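Local coordinates for restriction endonuclease S subunits (Thermoanaerobacter tengcongensis, PDB 3OKG), which is the S subunit of a type I methyltransferase, assembling with M polypeptides and probably recognising the target DNA sequence, at residues A[257-271]-A[299-313]. Sequence-based numbering, arbitrary orientation.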
loop_
_atom_site.group_PDB
_atom_site.type_symbol
_atom_site.label_atom_id
_atom_site.label_comp_id
_atom_site.label_asym_id
_atom_site.label_seq_id
_atom_site.Cartn_x
_atom_site.Cartn_y
_atom_site.Cartn_z
ATOM N N LEU A 257 25.620 20.849 -21.677
ATOM C CA LEU A 257 25.299 19.555 -21.075
ATOM C C LEU A 257 24.387 19.741 -19.877
ATOM O O LEU A 257 24.457 20.774 -19.201
ATOM C CB LEU A 257 26.585 18.845 -20.613
ATOM C CG LEU A 257 27.544 18.316 -21.676
ATOM C CD1 LEU A 257 28.779 17.732 -21.011
ATOM C CD2 LEU A 257 26.855 17.281 -22.562
ATOM N N PRO A 258 23.542 18.733 -19.588
ATOM C CA PRO A 258 22.711 18.843 -18.381
ATOM C C PRO A 258 23.599 19.079 -17.177
ATOM O O PRO A 258 24.734 18.594 -17.146
ATOM C CB PRO A 258 22.017 17.477 -18.298
ATOM C CG PRO A 258 22.024 16.967 -19.718
ATOM C CD PRO A 258 23.293 17.489 -20.337
ATOM N N PHE A 259 23.100 19.817 -16.195
ATOM C CA PHE A 259 23.916 20.165 -15.043
ATOM C C PHE A 259 23.215 19.720 -13.781
ATOM O O PHE A 259 22.026 20.000 -13.585
ATOM C CB PHE A 259 24.195 21.677 -14.990
ATOM C CG PHE A 259 24.817 22.137 -13.693
ATOM C CD1 PHE A 259 26.187 22.076 -13.506
ATOM C CD2 PHE A 259 24.027 22.633 -12.668
ATOM C CE1 PHE A 259 26.757 22.501 -12.308
ATOM C CE2 PHE A 259 24.578 23.056 -11.471
ATOM C CZ PHE A 259 25.955 22.991 -11.290
ATOM N N PHE A 260 23.951 19.017 -12.927
ATOM C CA PHE A 260 23.387 18.562 -11.667
ATOM C C PHE A 260 24.189 19.109 -10.495
ATOM O O PHE A 260 25.375 18.794 -10.320
ATOM C CB PHE A 260 23.306 17.025 -11.630
ATOM C CG PHE A 260 22.669 16.423 -12.856
ATOM C CD1 PHE A 260 21.321 16.625 -13.124
ATOM C CD2 PHE A 260 23.414 15.655 -13.740
ATOM C CE1 PHE A 260 20.737 16.075 -14.248
ATOM C CE2 PHE A 260 22.833 15.093 -14.875
ATOM C CZ PHE A 260 21.490 15.306 -15.128
ATOM N N GLN A 261 23.525 19.939 -9.704
ATOM C CA GLN A 261 24.170 20.665 -8.629
ATOM C C GLN A 261 24.538 19.736 -7.495
ATOM O O GLN A 261 25.640 19.814 -6.949
ATOM C CB GLN A 261 23.246 21.769 -8.098
ATOM C CG GLN A 261 23.630 22.281 -6.724
ATOM C CD GLN A 261 24.944 23.032 -6.746
ATOM O OE1 GLN A 261 25.363 23.537 -7.788
ATOM N NE2 GLN A 261 25.608 23.104 -5.595
ATOM N N GLY A 262 23.608 18.863 -7.133
ATOM C CA GLY A 262 23.759 18.084 -5.925
ATOM C C GLY A 262 22.768 16.949 -5.782
ATOM O O GLY A 262 22.135 16.533 -6.760
ATOM N N LYS A 263 22.667 16.434 -4.560
ATOM C CA LYS A 263 21.818 15.278 -4.276
ATOM C C LYS A 263 20.373 15.517 -4.735
ATOM O O LYS A 263 19.720 14.614 -5.282
ATOM C CB LYS A 263 21.873 14.936 -2.786
ATOM C CG LYS A 263 20.835 13.914 -2.347
ATOM C CD LYS A 263 21.163 13.339 -0.979
ATOM C CE LYS A 263 19.957 12.627 -0.369
ATOM N NZ LYS A 263 19.383 11.592 -1.277
ATOM N N ALA A 264 19.894 16.745 -4.539
ATOM C CA ALA A 264 18.541 17.118 -4.953
ATOM C C ALA A 264 18.276 16.797 -6.419
ATOM O O ALA A 264 17.140 16.505 -6.797
ATOM C CB ALA A 264 18.280 18.599 -4.674
ATOM N N ASP A 265 19.327 16.836 -7.234
ATOM C CA ASP A 265 19.200 16.584 -8.666
ATOM C C ASP A 265 19.477 15.128 -9.042
ATOM O O ASP A 265 20.025 14.849 -10.109
ATOM C CB ASP A 265 20.128 17.513 -9.455
ATOM C CG ASP A 265 20.033 18.955 -8.999
ATOM O OD1 ASP A 265 19.519 19.792 -9.772
ATOM O OD2 ASP A 265 20.471 19.254 -7.868
ATOM N N PHE A 266 19.093 14.206 -8.166
ATOM C CA PHE A 266 19.247 12.780 -8.434
ATOM C C PHE A 266 17.876 12.120 -8.510
ATOM O O PHE A 266 16.930 12.576 -7.866
ATOM C CB PHE A 266 20.093 12.116 -7.346
ATOM C CG PHE A 266 21.570 12.321 -7.517
ATOM C CD1 PHE A 266 22.067 12.993 -8.621
ATOM C CD2 PHE A 266 22.465 11.841 -6.574
ATOM C CE1 PHE A 266 23.426 13.184 -8.782
ATOM C CE2 PHE A 266 23.825 12.029 -6.729
ATOM C CZ PHE A 266 24.306 12.700 -7.835
ATOM N N GLY A 267 17.759 11.053 -9.295
ATOM C CA GLY A 267 16.474 10.401 -9.453
ATOM C C GLY A 267 16.679 9.057 -8.797
ATOM O O GLY A 267 17.675 8.838 -8.093
ATOM N N ASP A 268 15.732 8.155 -9.025
ATOM C CA ASP A 268 15.823 6.816 -8.458
ATOM C C ASP A 268 17.164 6.125 -8.680
ATOM O O ASP A 268 17.790 5.674 -7.729
ATOM C CB ASP A 268 14.684 5.934 -8.962
ATOM C CG ASP A 268 13.305 6.448 -8.535
ATOM O OD1 ASP A 268 13.203 7.117 -7.480
ATOM O OD2 ASP A 268 12.321 6.174 -9.256
ATOM N N LEU A 269 17.581 6.044 -9.942
ATOM C CA LEU A 269 18.880 5.482 -10.305
ATOM C C LEU A 269 19.724 6.497 -11.067
ATOM O O LEU A 269 20.934 6.563 -10.876
ATOM C CB LEU A 269 18.729 4.237 -11.180
ATOM C CG LEU A 269 17.906 3.049 -10.691
ATOM C CD1 LEU A 269 17.925 1.967 -11.760
ATOM C CD2 LEU A 269 18.422 2.523 -9.360
ATOM N N HIS A 270 19.081 7.263 -11.947
ATOM C CA HIS A 270 19.768 8.243 -12.787
ATOM C C HIS A 270 19.139 9.622 -12.593
ATOM O O HIS A 270 17.956 9.735 -12.277
ATOM C CB HIS A 270 19.642 7.866 -14.262
ATOM C CG HIS A 270 19.813 6.405 -14.528
ATOM N ND1 HIS A 270 20.982 5.871 -15.026
ATOM C CD2 HIS A 270 18.965 5.362 -14.361
ATOM C CE1 HIS A 270 20.847 4.563 -15.158
ATOM N NE2 HIS A 270 19.633 4.228 -14.758
ATOM N N PRO A 271 19.925 10.685 -12.785
ATOM C CA PRO A 271 19.320 12.009 -12.642
ATOM C C PRO A 271 18.656 12.342 -13.953
ATOM O O PRO A 271 19.153 11.976 -15.023
ATOM C CB PRO A 271 20.532 12.935 -12.438
ATOM C CG PRO A 271 21.741 12.028 -12.418
ATOM C CD PRO A 271 21.345 10.786 -13.138
ATOM N N SER A 299 24.959 9.558 -0.502
ATOM C CA SER A 299 23.922 9.115 -1.430
ATOM C C SER A 299 24.455 9.053 -2.859
ATOM O O SER A 299 25.339 9.825 -3.240
ATOM C CB SER A 299 22.705 10.043 -1.366
ATOM O OG SER A 299 21.813 9.735 -2.416
ATOM N N THR A 300 23.864 8.174 -3.657
ATOM C CA THR A 300 24.420 7.763 -4.934
ATOM C C THR A 300 23.428 7.710 -6.115
ATOM O O THR A 300 22.238 7.419 -5.952
ATOM C CB THR A 300 25.025 6.347 -4.756
ATOM O OG1 THR A 300 26.454 6.434 -4.670
ATOM C CG2 THR A 300 24.641 5.460 -5.900
ATOM N N ASN A 301 23.940 7.990 -7.309
ATOM C CA ASN A 301 23.237 7.742 -8.559
ATOM C C ASN A 301 24.221 7.286 -9.638
ATOM O O ASN A 301 25.430 7.316 -9.442
ATOM C CB ASN A 301 22.525 9.014 -9.055
ATOM C CG ASN A 301 21.001 8.937 -8.938
ATOM O OD1 ASN A 301 20.451 8.341 -8.011
ATOM N ND2 ASN A 301 20.319 9.559 -9.883
ATOM N N VAL A 302 23.710 6.883 -10.789
ATOM C CA VAL A 302 24.573 6.597 -11.932
ATOM C C VAL A 302 24.232 7.523 -13.090
ATOM O O VAL A 302 23.062 7.769 -13.370
ATOM C CB VAL A 302 24.427 5.137 -12.391
ATOM C CG1 VAL A 302 24.935 4.956 -13.816
ATOM C CG2 VAL A 302 25.156 4.205 -11.421
ATOM N N ALA A 303 25.254 8.032 -13.765
ATOM C CA ALA A 303 25.036 8.890 -14.930
ATOM C C ALA A 303 24.591 8.063 -16.120
ATOM O O ALA A 303 25.207 7.048 -16.428
ATOM C CB ALA A 303 26.310 9.643 -15.281
ATOM N N ASN A 304 23.534 8.492 -16.804
ATOM C CA ASN A 304 23.168 7.834 -18.065
ATOM C C ASN A 304 23.419 8.687 -19.303
ATOM O O ASN A 304 23.178 8.237 -20.426
ATOM C CB ASN A 304 21.732 7.287 -18.055
ATOM C CG ASN A 304 20.714 8.278 -17.504
ATOM O OD1 ASN A 304 19.556 7.918 -17.269
ATOM N ND2 ASN A 304 21.137 9.522 -17.293
ATOM N N LEU A 305 23.921 9.903 -19.093
ATOM C CA LEU A 305 24.233 10.813 -20.192
ATOM C C LEU A 305 25.469 11.636 -19.853
ATOM O O LEU A 305 25.748 11.891 -18.681
ATOM C CB LEU A 305 23.064 11.776 -20.439
ATOM C CG LEU A 305 21.829 11.305 -21.200
ATOM C CD1 LEU A 305 22.225 10.356 -22.320
ATOM C CD2 LEU A 305 20.833 10.652 -20.257
ATOM N N ALA A 306 26.210 12.061 -20.870
ATOM C CA ALA A 306 27.238 13.066 -20.643
ATOM C C ALA A 306 26.561 14.233 -19.921
ATOM O O ALA A 306 25.502 14.692 -20.326
ATOM C CB ALA A 306 27.845 13.515 -21.959
ATOM N N CYS A 307 27.156 14.692 -18.836
ATOM C CA CYS A 307 26.559 15.756 -18.045
ATOM C C CYS A 307 27.674 16.460 -17.302
ATOM O O CYS A 307 28.841 16.112 -17.485
ATOM C CB CYS A 307 25.523 15.200 -17.068
ATOM S SG CYS A 307 26.161 13.975 -15.831
ATOM N N CYS A 308 27.329 17.444 -16.472
ATOM C CA CYS A 308 28.316 18.094 -15.612
ATOM C C CYS A 308 27.749 18.337 -14.222
ATOM O O CYS A 308 26.540 18.491 -14.050
ATOM C CB CYS A 308 28.845 19.388 -16.236
ATOM S SG CYS A 308 27.560 20.566 -16.710
ATOM N N ILE A 309 28.642 18.366 -13.238
ATOM C CA ILE A 309 28.273 18.333 -11.836
ATOM C C ILE A 309 28.840 19.507 -11.051
ATOM O O ILE A 309 29.948 19.976 -11.327
ATOM C CB ILE A 309 28.771 17.015 -11.205
ATOM C CG1 ILE A 309 30.292 16.861 -11.410
ATOM C CG2 ILE A 309 28.033 15.827 -11.843
ATOM C CD1 ILE A 309 30.937 15.763 -10.558
ATOM N N GLY A 310 28.084 19.958 -10.055
ATOM C CA GLY A 310 28.484 21.087 -9.241
ATOM C C GLY A 310 29.008 20.738 -7.864
ATOM O O GLY A 310 29.251 19.571 -7.542
ATOM N N ARG A 311 29.191 21.780 -7.057
ATOM C CA ARG A 311 29.674 21.696 -5.675
ATOM C C ARG A 311 29.275 20.443 -4.912
ATOM O O ARG A 311 30.018 19.973 -4.052
ATOM C CB ARG A 311 29.077 22.848 -4.861
ATOM C CG ARG A 311 29.949 24.044 -4.572
ATOM C CD ARG A 311 29.412 24.663 -3.288
ATOM N NE ARG A 311 29.542 26.111 -3.194
ATOM C CZ ARG A 311 28.946 26.844 -2.255
ATOM N NH1 ARG A 311 28.182 26.258 -1.339
ATOM N NH2 ARG A 311 29.109 28.161 -2.230
ATOM N N GLY A 312 28.064 19.957 -5.166
ATOM C CA GLY A 312 27.453 18.964 -4.301
ATOM C C GLY A 312 27.800 17.527 -4.634
ATOM O O GLY A 312 27.571 16.621 -3.817
ATOM N N LEU A 313 28.344 17.325 -5.830
ATOM C CA LEU A 313 28.609 15.986 -6.347
ATOM C C LEU A 313 30.093 15.713 -6.580
ATOM O O LEU A 313 30.877 16.635 -6.805
ATOM C CB LEU A 313 27.885 15.798 -7.677
ATOM C CG LEU A 313 26.357 15.870 -7.607
ATOM C CD1 LEU A 313 25.763 15.596 -8.959
ATOM C CD2 LEU A 313 25.847 14.871 -6.571
#
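The carbonyl of L269 receives the amide of V302, with V302 N 2.8 Å from L269 O and an N-H...O angle of 175°, so the loop after strand 257-260 is tied to strand 300-302, an outermost strand of an antiparallel sheet. At the other end, strands 257-260 and 307-309 run parallel, their axes 27° apart: C308 takes P258 O through its N at 2.9 Å, and F260 N gives its hydrogen to C308 O at 2.9 Å. Past I309 the pairing goes on with hydrogen bonds from G310 N to F260 O and from G312 N to Q261 O, each 3.0 Å.

Side chains fill the middle. F266, its CG anti to the carbonyl carbon (chi1 -80°), lays one ring face on N301, whose CB stands 3.8 Å from the ring centroid in a CH-pi contact. G262 O and K263 CA sit toward the rim of the opposite face. With only a methyl group at this position, as in an alanine, N301 CB would probably lose the ring face it packs on. P271 CB covers one face of the F260 ring, while C307 SG meets that ring in plane at its edge, 4.9 Å from the centroid; C308 SG sits at the edge of the F259 ring, 5.2 Å from its centroid. Backbone hydrogen bonds thus pair two strands within the mixed sheet and tie the following loop to the antiparallel sheet, with an aromatic and sulfur-containing centre packed between them.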